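Local coordinates for protein putative glycoside hydrolase (Parabacteroides distasonis ATCC 8503, PDB 3GYC) that is probably a glycoside hydrolase of a cellulase-like family within the TIM-barrel clan, cleaving glycosidic bonds in a carbohydrate that remains to be identified, at residues A[54-59]-A[97-102]; A[233-238]-A[288-293]; A[378-383]-A[388-393]. All coordinates share one frame; numbering follows the deposited sequence. Where two conformers were deposited one is given.

Interaction 1 of 3, residues A[54-59]-A[97-102]; sequences IRIDAY and NLFLSK
The Phe99 ring receives methyls from two isoleucines; Ile54 CD1 and Ile56 CD1 approach obliquely, neither squarely over a face nor squarely at the edge. Ile54 CD1 comes to 4.0 Å from Phe99 CZ, the far end of the ring, the side chains meeting from opposite directions. Ile56 lies farther back along the same ring: its CD1 is 4.0 Å from Phe99 CD2 and its CG2 is 4.1 Å from Phe99 CE2, so both methyls meet the CD2-CE2 side, the two side chains running alongside in opposite senses. With CG anti to the backbone N (chi1 -177°), Phe99 holds its ring out from the helix toward the strand. Leu100 adds a looser touch, its CD2 standing 4.4 Å from Ile56 CD1. Branched aliphatic residues suit a strand and fill the space round a broad aromatic ring, and the segments meet through apolar contact, without polar bonds between them. A second flat group, the Tyr59 ring, has Asp57 CG above one face, 4.2 Å from the plane and toward the rim. That carboxylate also forms an Asx turn, Asp57 OD1 accepting from Tyr59 N at 2.7 Å where strand gives way to helix. Strand 53-57 and helix 95-105 run antiparallel, their local axes 11.8 Å apart at 177°, as expected of a beta/alpha barrel in which helices return outside the strands. Ile54 and Ile56 face this helical layer, whereas Arg55 points to the other side and forms a salt bridge with Glu305. Leu43 and Leu46 of helix 39-48 also pack on Ile54, and Trp22 of strand 17-23 touches Phe99.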
loop_
_atom_site.group_PDB
_atom_site.type_symbol
_atom_site.label_atom_id
_atom_site.label_comp_id
_atom_site.label_asym_id
_atom_site.label_seq_id
_atom_site.Cartn_x
_atom_site.Cartn_y
_atom_site.Cartn_z
ATOM N N ILE A 54 2.411 0.862 9.571
ATOM C CA ILE A 54 1.140 0.566 8.922
ATOM C C ILE A 54 0.915 1.609 7.834
ATOM O O ILE A 54 1.251 2.766 8.010
ATOM C CB ILE A 54 -0.031 0.660 9.935
ATOM C CG1 ILE A 54 0.250 -0.183 11.187
ATOM C CG2 ILE A 54 -1.320 0.241 9.324
ATOM C CD1 ILE A 54 -0.773 0.049 12.388
ATOM N N ARG A 55 0.394 1.178 6.704
ATOM C CA ARG A 55 -0.009 2.064 5.618
ATOM C C ARG A 55 -1.545 2.147 5.655
ATOM O O ARG A 55 -2.224 1.126 5.601
ATOM C CB ARG A 55 0.473 1.496 4.293
ATOM C CG ARG A 55 -0.044 2.219 3.100
ATOM C CD ARG A 55 0.246 1.510 1.884
ATOM N NE ARG A 55 -0.316 2.167 0.726
ATOM C CZ ARG A 55 -0.842 1.535 -0.317
ATOM N NH1 ARG A 55 -0.946 0.198 -0.329
ATOM N NH2 ARG A 55 -1.349 2.237 -1.319
ATOM N N ILE A 56 -2.114 3.348 5.805
ATOM C CA ILE A 56 -3.540 3.439 5.887
ATOM C C ILE A 56 -4.079 4.496 4.929
ATOM O O ILE A 56 -3.370 5.397 4.469
ATOM C CB ILE A 56 -4.058 3.777 7.298
ATOM C CG1 ILE A 56 -3.557 5.154 7.797
ATOM C CG2 ILE A 56 -3.729 2.730 8.300
ATOM C CD1 ILE A 56 -4.178 5.595 9.113
ATOM N N ASP A 57 -5.355 4.361 4.675
ATOM C CA ASP A 57 -6.076 5.390 3.930
ATOM C C ASP A 57 -6.438 6.507 4.922
ATOM O O ASP A 57 -7.050 6.242 5.983
ATOM C CB ASP A 57 -7.327 4.805 3.298
ATOM C CG ASP A 57 -7.946 5.757 2.266
ATOM O OD1 ASP A 57 -7.785 6.991 2.390
ATOM O OD2 ASP A 57 -8.506 5.252 1.279
ATOM N N ALA A 58 -6.067 7.747 4.576
ATOM C CA ALA A 58 -6.314 8.941 5.414
ATOM C C ALA A 58 -7.665 9.625 5.055
ATOM O O ALA A 58 -8.063 10.572 5.748
ATOM C CB ALA A 58 -5.190 9.949 5.224
ATOM N N TYR A 59 -8.318 9.164 3.969
ATOM C CA TYR A 59 -9.598 9.759 3.485
ATOM C C TYR A 59 -9.493 11.296 3.453
ATOM O O TYR A 59 -10.365 12.005 4.002
ATOM C CB TYR A 59 -10.744 9.373 4.400
ATOM C CG TYR A 59 -11.081 7.901 4.544
ATOM C CD1 TYR A 59 -10.398 7.087 5.428
ATOM C CD2 TYR A 59 -12.167 7.343 3.852
ATOM C CE1 TYR A 59 -10.753 5.740 5.592
ATOM C CE2 TYR A 59 -12.515 6.003 3.996
ATOM C CZ TYR A 59 -11.822 5.207 4.881
ATOM O OH TYR A 59 -12.177 3.879 5.049
ATOM N N ASN A 97 -7.092 10.619 14.188
ATOM C CA ASN A 97 -6.142 11.050 15.214
ATOM C C ASN A 97 -6.095 10.085 16.409
ATOM O O ASN A 97 -5.015 9.917 17.036
ATOM C CB ASN A 97 -6.376 12.498 15.604
ATOM C CG ASN A 97 -5.880 13.489 14.530
ATOM O OD1 ASN A 97 -5.492 13.120 13.410
ATOM N ND2 ASN A 97 -5.873 14.740 14.886
ATOM N N LEU A 98 -7.245 9.471 16.725
ATOM C CA LEU A 98 -7.298 8.448 17.794
ATOM C C LEU A 98 -6.440 7.263 17.409
ATOM O O LEU A 98 -5.638 6.815 18.198
ATOM C CB LEU A 98 -8.732 8.009 18.160
ATOM C CG LEU A 98 -9.542 9.008 19.005
ATOM C CD1 LEU A 98 -11.091 8.690 19.052
ATOM C CD2 LEU A 98 -8.992 9.168 20.418
ATOM N N PHE A 99 -6.637 6.752 16.196
ATOM C CA PHE A 99 -5.854 5.655 15.678
ATOM C C PHE A 99 -4.350 5.982 15.645
ATOM O O PHE A 99 -3.516 5.143 16.075
ATOM C CB PHE A 99 -6.356 5.258 14.286
ATOM C CG PHE A 99 -5.631 4.065 13.708
ATOM C CD1 PHE A 99 -5.964 2.784 14.147
ATOM C CD2 PHE A 99 -4.581 4.223 12.828
ATOM C CE1 PHE A 99 -5.292 1.682 13.663
ATOM C CE2 PHE A 99 -3.932 3.123 12.337
ATOM C CZ PHE A 99 -4.281 1.848 12.788
ATOM N N LEU A 100 -4.004 7.188 15.182
ATOM C CA LEU A 100 -2.614 7.625 15.131
ATOM C C LEU A 100 -2.026 7.717 16.511
ATOM O O LEU A 100 -0.870 7.332 16.681
ATOM C CB LEU A 100 -2.423 8.930 14.352
ATOM C CG LEU A 100 -2.778 8.931 12.873
ATOM C CD1 LEU A 100 -2.706 10.390 12.318
ATOM C CD2 LEU A 100 -1.908 7.975 11.993
ATOM N N SER A 101 -2.798 8.167 17.517
ATOM C CA SER A 101 -2.295 8.223 18.885
ATOM C C SER A 101 -1.949 6.852 19.441
ATOM O O SER A 101 -0.958 6.692 20.210
ATOM C CB SER A 101 -3.315 8.894 19.799
ATOM O OG SER A 101 -3.592 10.175 19.303
ATOM N N LYS A 102 -2.748 5.855 19.076
ATOM C CA LYS A 102 -2.500 4.483 19.523
ATOM C C LYS A 102 -1.235 3.928 18.850
ATOM O O LYS A 102 -0.461 3.182 19.499
ATOM C CB LYS A 102 -3.713 3.571 19.286
ATOM C CG LYS A 102 -4.938 3.968 20.117
ATOM C CD LYS A 102 -6.121 3.040 19.835
ATOM C CE LYS A 102 -7.423 3.552 20.563
ATOM N NZ LYS A 102 -7.398 3.576 22.033
#

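Interaction 2 of 3, residues A[233-238]-A[288-293]; sequences HHIWMA and ELMASV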
loop_
_atom_site.group_PDB
_atom_site.type_symbol
_atom_site.label_atom_id
_atom_site.label_comp_id
_atom_site.label_asym_id
_atom_site.label_seq_id
_atom_site.Cartn_x
_atom_site.Cartn_y
_atom_site.Cartn_z
ATOM N N HIS A 233 6.183 0.364 -4.513
ATOM C CA HIS A 233 5.849 -0.413 -5.678
ATOM C C HIS A 233 5.209 -1.725 -5.276
ATOM O O HIS A 233 5.689 -2.416 -4.384
ATOM C CB HIS A 233 7.061 -0.644 -6.576
ATOM C CG HIS A 233 6.673 -0.782 -8.012
ATOM N ND1 HIS A 233 6.575 0.307 -8.849
ATOM C CD2 HIS A 233 6.229 -1.847 -8.717
ATOM C CE1 HIS A 233 6.138 -0.094 -10.030
ATOM N NE2 HIS A 233 5.912 -1.397 -9.973
ATOM N N HIS A 234 4.091 -2.045 -5.922
ATOM C CA HIS A 234 3.342 -3.248 -5.590
ATOM C C HIS A 234 3.795 -4.375 -6.510
ATOM O O HIS A 234 3.850 -4.193 -7.717
ATOM C CB HIS A 234 1.837 -2.984 -5.689
ATOM C CG HIS A 234 1.374 -1.837 -4.834
ATOM N ND1 HIS A 234 0.109 -1.293 -4.936
ATOM C CD2 HIS A 234 2.020 -1.115 -3.878
ATOM C CE1 HIS A 234 -0.026 -0.331 -4.033
ATOM N NE2 HIS A 234 1.128 -0.176 -3.404
ATOM N N ILE A 235 4.153 -5.518 -5.918
ATOM C CA ILE A 235 4.763 -6.633 -6.658
ATOM C C ILE A 235 4.164 -7.954 -6.253
ATOM O O ILE A 235 4.305 -8.378 -5.110
ATOM C CB ILE A 235 6.287 -6.732 -6.386
ATOM C CG1 ILE A 235 7.008 -5.503 -6.898
ATOM C CG2 ILE A 235 6.933 -7.958 -7.085
ATOM C CD1 ILE A 235 8.502 -5.448 -6.509
ATOM N N TRP A 236 3.533 -8.620 -7.209
ATOM C CA TRP A 236 2.980 -9.955 -6.992
ATOM C C TRP A 236 3.406 -10.934 -8.080
ATOM O O TRP A 236 3.378 -10.592 -9.251
ATOM C CB TRP A 236 1.485 -9.924 -7.042
ATOM C CG TRP A 236 0.794 -9.135 -5.956
ATOM C CD1 TRP A 236 0.492 -9.557 -4.687
ATOM C CD2 TRP A 236 0.245 -7.859 -6.108
ATOM N NE1 TRP A 236 -0.216 -8.587 -4.034
ATOM C CE2 TRP A 236 -0.358 -7.513 -4.877
ATOM C CE3 TRP A 236 0.214 -6.942 -7.165
ATOM C CZ2 TRP A 236 -1.014 -6.288 -4.682
ATOM C CZ3 TRP A 236 -0.433 -5.703 -6.963
ATOM C CH2 TRP A 236 -1.032 -5.399 -5.742
HETATM N N MSE A 237 3.769 -12.142 -7.658
HETATM C CA MSE A 237 4.060 -13.267 -8.544
HETATM C C MSE A 237 2.947 -13.500 -9.568
HETATM O O MSE A 237 3.192 -13.790 -10.769
HETATM C CB MSE A 237 4.167 -14.532 -7.686
HETATM C CG MSE A 237 4.348 -15.862 -8.482
HETATM SE SE MSE A 237 2.745 -16.668 -9.339
HETATM C CE MSE A 237 1.647 -17.159 -7.829
ATOM N N ALA A 238 1.716 -13.413 -9.078
ATOM C CA ALA A 238 0.541 -13.641 -9.893
ATOM C C ALA A 238 0.421 -12.727 -11.119
ATOM O O ALA A 238 -0.224 -13.114 -12.100
ATOM C CB ALA A 238 -0.725 -13.564 -9.032
ATOM N N GLU A 288 14.617 -8.232 -7.769
ATOM C CA GLU A 288 16.016 -7.861 -8.004
ATOM C C GLU A 288 16.094 -6.708 -9.001
ATOM O O GLU A 288 16.861 -5.766 -8.806
ATOM C CB GLU A 288 16.814 -9.055 -8.512
ATOM C CG GLU A 288 16.935 -10.249 -7.540
ATOM C CD GLU A 288 17.721 -9.952 -6.237
ATOM O OE1 GLU A 288 18.363 -8.871 -6.094
ATOM O OE2 GLU A 288 17.704 -10.836 -5.346
ATOM N N LEU A 289 15.287 -6.781 -10.064
ATOM C CA LEU A 289 15.217 -5.717 -11.075
ATOM C C LEU A 289 14.795 -4.388 -10.424
ATOM O O LEU A 289 15.436 -3.339 -10.642
ATOM C CB LEU A 289 14.262 -6.105 -12.211
ATOM C CG LEU A 289 14.082 -5.086 -13.351
ATOM C CD1 LEU A 289 15.398 -4.691 -14.056
ATOM C CD2 LEU A 289 13.068 -5.616 -14.346
HETATM N N MSE A 290 13.744 -4.433 -9.604
HETATM C CA MSE A 290 13.287 -3.218 -8.902
HETATM C C MSE A 290 14.407 -2.632 -8.046
HETATM O O MSE A 290 14.657 -1.437 -8.084
HETATM C CB MSE A 290 12.054 -3.521 -8.050
HETATM C CG MSE A 290 11.463 -2.334 -7.268
HETATM SE SE MSE A 290 10.584 -0.985 -8.368
HETATM C CE MSE A 290 12.047 0.245 -8.758
ATOM N N ALA A 291 15.081 -3.470 -7.262
ATOM C CA ALA A 291 16.171 -3.000 -6.414
ATOM C C ALA A 291 17.250 -2.312 -7.261
ATOM O O ALA A 291 17.803 -1.291 -6.850
ATOM C CB ALA A 291 16.764 -4.159 -5.595
ATOM N N SER A 292 17.521 -2.846 -8.460
ATOM C CA SER A 292 18.540 -2.284 -9.342
ATOM C C SER A 292 18.231 -0.897 -9.813
ATOM O O SER A 292 19.116 -0.061 -9.943
ATOM C CB SER A 292 18.695 -3.138 -10.604
ATOM O OG SER A 292 19.601 -4.174 -10.354
ATOM N N VAL A 293 16.977 -0.711 -10.178
ATOM C CA VAL A 293 16.490 0.551 -10.675
ATOM C C VAL A 293 16.534 1.560 -9.532
ATOM O O VAL A 293 16.956 2.714 -9.706
ATOM C CB VAL A 293 15.045 0.383 -11.225
ATOM C CG1 VAL A 293 14.396 1.743 -11.447
ATOM C CG2 VAL A 293 15.059 -0.465 -12.510
#
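Met290, a selenomethionine in this crystal, lays its selenium against His233 in the helical layer of the TIM barrel, where helix 276-297 packs on the chain leaving strand 231-232. Met290 SE lies 4.3 Å from the centroid of the His233 ring and 29° off its normal, an oblique Met-aromatic contact between a polarisable atom and a pi system; its closest approach is to His233 CG, 3.9 Å from Met290 SE. Beside it, Ile235 CD1 meets Met290 CB at 4.3 Å, so the base of the long side chain packs on aliphatic carbon while its selenium lies against the ring. A flexible, unbranched residue suits this double task: Met290 leaves the helix with CG anti to the backbone N, then bends at chi2 (70°) and again at chi3. Farther out, the imidazole is fixed at both nitrogens, NE2 being hydrogen-bonded to the carbonyl of His214 and ND1 to the hydroxyl of Tyr220, whose side chain also touches Met290. Leu283 and Lys286, earlier on the same helix, pack against Ile235. Backbone bonds tie His233 to Val302 of strand 301-303 and Ile235 to Glu305 in the loop after it, and His233 O accepts a hydrogen bond from Thr303 OG1.

Interaction 3 of 3, residues A[378-383]-A[388-393]; sequences SLTKNN and KLLKRL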
loop_
_atom_site.group_PDB
_atom_site.type_symbol
_atom_site.label_atom_id
_atom_site.label_comp_id
_atom_site.label_asym_id
_atom_site.label_seq_id
_atom_site.Cartn_x
_atom_site.Cartn_y
_atom_site.Cartn_z
ATOM N N SER A 378 23.892 3.491 -1.074
ATOM C CA SER A 378 23.281 4.449 -1.990
ATOM C C SER A 378 22.182 5.269 -1.284
ATOM O O SER A 378 21.831 6.347 -1.747
ATOM C CB SER A 378 22.695 3.751 -3.188
ATOM O OG SER A 378 21.640 2.886 -2.804
ATOM N N LEU A 379 21.651 4.734 -0.184
ATOM C CA LEU A 379 20.623 5.427 0.621
ATOM C C LEU A 379 21.174 6.111 1.862
ATOM O O LEU A 379 20.705 7.175 2.244
ATOM C CB LEU A 379 19.541 4.451 1.087
ATOM C CG LEU A 379 18.778 3.660 0.028
ATOM C CD1 LEU A 379 17.726 2.814 0.737
ATOM C CD2 LEU A 379 18.161 4.566 -1.035
ATOM N N THR A 380 22.157 5.503 2.503
ATOM C CA THR A 380 22.645 6.018 3.791
ATOM C C THR A 380 23.791 7.021 3.667
ATOM O O THR A 380 24.072 7.759 4.609
ATOM C CB THR A 380 23.075 4.862 4.671
ATOM O OG1 THR A 380 24.091 4.135 3.982
ATOM C CG2 THR A 380 21.894 3.923 4.935
ATOM N N LYS A 381 24.476 7.060 2.532
ATOM C CA LYS A 381 25.567 8.030 2.374
ATOM C C LYS A 381 25.352 8.966 1.184
ATOM O O LYS A 381 25.011 8.525 0.080
ATOM C CB LYS A 381 26.905 7.302 2.296
ATOM C CG LYS A 381 27.217 6.535 3.578
ATOM N N ASN A 382 25.533 10.262 1.437
ATOM C CA ASN A 382 25.376 11.316 0.444
ATOM C C ASN A 382 24.081 11.168 -0.318
ATOM O O ASN A 382 24.082 11.004 -1.549
ATOM C CB ASN A 382 26.539 11.293 -0.536
ATOM C CG ASN A 382 27.857 11.392 0.158
ATOM O OD1 ASN A 382 28.033 12.200 1.071
ATOM N ND2 ASN A 382 28.799 10.566 -0.267
ATOM N N ASN A 383 22.979 11.161 0.428
ATOM C CA ASN A 383 21.669 11.062 -0.188
ATOM C C ASN A 383 20.700 11.865 0.699
ATOM O O ASN A 383 20.110 11.343 1.635
ATOM C CB ASN A 383 21.252 9.585 -0.344
ATOM C CG ASN A 383 20.084 9.402 -1.299
ATOM O OD1 ASN A 383 19.324 10.326 -1.495
ATOM N ND2 ASN A 383 19.941 8.213 -1.883
ATOM N N LYS A 388 15.350 12.116 4.065
ATOM C CA LYS A 388 14.036 12.595 4.538
ATOM C C LYS A 388 13.234 11.459 5.150
ATOM O O LYS A 388 12.584 11.644 6.182
ATOM C CB LYS A 388 13.227 13.297 3.439
ATOM C CG LYS A 388 13.830 14.627 3.031
ATOM C CD LYS A 388 12.934 15.469 2.092
ATOM C CE LYS A 388 12.711 14.776 0.770
ATOM N NZ LYS A 388 12.149 15.712 -0.319
ATOM N N LEU A 389 13.250 10.303 4.481
ATOM C CA LEU A 389 12.567 9.106 4.994
ATOM C C LEU A 389 13.379 8.412 6.086
ATOM O O LEU A 389 12.829 8.025 7.110
ATOM C CB LEU A 389 12.289 8.130 3.883
ATOM C CG LEU A 389 11.571 6.837 4.252
ATOM C CD1 LEU A 389 10.292 7.108 5.086
ATOM C CD2 LEU A 389 11.240 6.077 2.985
ATOM N N LEU A 390 14.692 8.279 5.893
ATOM C CA LEU A 390 15.538 7.588 6.886
ATOM C C LEU A 390 15.493 8.192 8.269
ATOM O O LEU A 390 15.514 7.452 9.269
ATOM C CB LEU A 390 16.996 7.451 6.403
ATOM C CG LEU A 390 17.344 6.248 5.517
ATOM C CD1 LEU A 390 16.355 5.914 4.423
ATOM C CD2 LEU A 390 18.773 6.433 4.950
ATOM N N LYS A 391 15.420 9.516 8.357
ATOM C CA LYS A 391 15.327 10.155 9.655
ATOM C C LYS A 391 14.028 9.835 10.389
ATOM O O LYS A 391 13.955 10.084 11.584
ATOM C CB LYS A 391 15.359 11.678 9.528
ATOM C CG LYS A 391 16.689 12.268 9.196
ATOM C CD LYS A 391 16.619 13.833 9.093
ATOM C CE LYS A 391 15.434 14.327 8.220
ATOM N NZ LYS A 391 15.732 15.699 7.592
ATOM N N ARG A 392 12.998 9.381 9.672
ATOM C CA ARG A 392 11.692 9.061 10.269
ATOM C C ARG A 392 11.540 7.555 10.667
ATOM O O ARG A 392 10.577 7.149 11.348
ATOM C CB ARG A 392 10.598 9.476 9.279
ATOM C CG ARG A 392 10.752 10.910 8.766
ATOM C CD ARG A 392 9.606 11.304 7.819
ATOM N NE ARG A 392 8.408 11.602 8.588
ATOM C CZ ARG A 392 8.184 12.779 9.182
ATOM N NH1 ARG A 392 9.067 13.766 9.104
ATOM N NH2 ARG A 392 7.096 12.969 9.895
ATOM N N LEU A 393 12.459 6.719 10.199
ATOM C CA LEU A 393 12.403 5.295 10.515
ATOM C C LEU A 393 12.723 5.074 12.004
ATOM O O LEU A 393 12.380 4.021 12.550
ATOM C CB LEU A 393 13.363 4.502 9.641
ATOM C CG LEU A 393 13.084 4.477 8.151
ATOM C CD1 LEU A 393 14.299 3.915 7.444
ATOM C CD2 LEU A 393 11.825 3.687 7.831
ATOM O OXT LEU A 393 13.310 5.921 12.718
#
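Leu390 pushes one methyl, CD2, onto the end of helix 377-380, overlapping the Leu379 peptide and the side chain of Thr380. Across the contact its nearest atom is polar: CD2 stands 3.4 Å from Leu379 O and 3.9 Å from the carbonyl carbon Leu379 C. The remaining touches are between carbons, with Leu390 CD2 4.0 Å from Thr380 CG2 and 4.4 Å from Leu379 CB. Leu390 and Thr380 cross at about a right angle, so that a single methyl does the touching rather than a whole flank. Thr380 presents its own methyl, CG2, to the leucine, CG2 being anti to the carbonyl carbon; OG1, at chi1 58°, instead lies between the backbone N and the carbonyl carbon. A threonine can thus offer carbon to its neighbour and its oxygen, weakly, to the carbonyl of Asp376 just before the helix.

The two short helices are joined by a tight link, and Asn383 bridges it. Its ND2 donates to Ser378 O at 2.7 Å, in the carbonyl plane and nearly straight at 166°, and also bonds the carbonyl of Arg298. Its OD1 caps the following helix by accepting from the backbone N of Ala386. Asparagine suits this N-cap because one amide can accept from the new helix and donate to the old one. From Leu390 the chain makes a type I beta turn to the C-terminal Leu393. Leu379 and Leu390 both rest on Val341 of strand 340-343, which places this pair of short helices against the barrel strands. Between the two segments, cohesion comes from van der Waals contact, while the directional bonds lie at the bend.

Interactions 1, 2 and 3 follow one another along the chain, with centres 27 Å apart (1 and 2), 24 Å (1 and 3) and 21 Å (2 and 3). The first two lie on opposite sides of the chain's centre and join different parts of the parallel sheet to outer helices: 53-57 to 95-105, and the chain just after 231-232 to 276-297. They nevertheless meet in packing, Arg55 NH1 lying 3.7 Å from His234 NE2; both residues also contact Glu305, consistent with a polar cluster at the barrel's centre. Interaction 3 touches neither; its C-terminal helices lean on strand 340-343, which neighbours the first strand, 17-23.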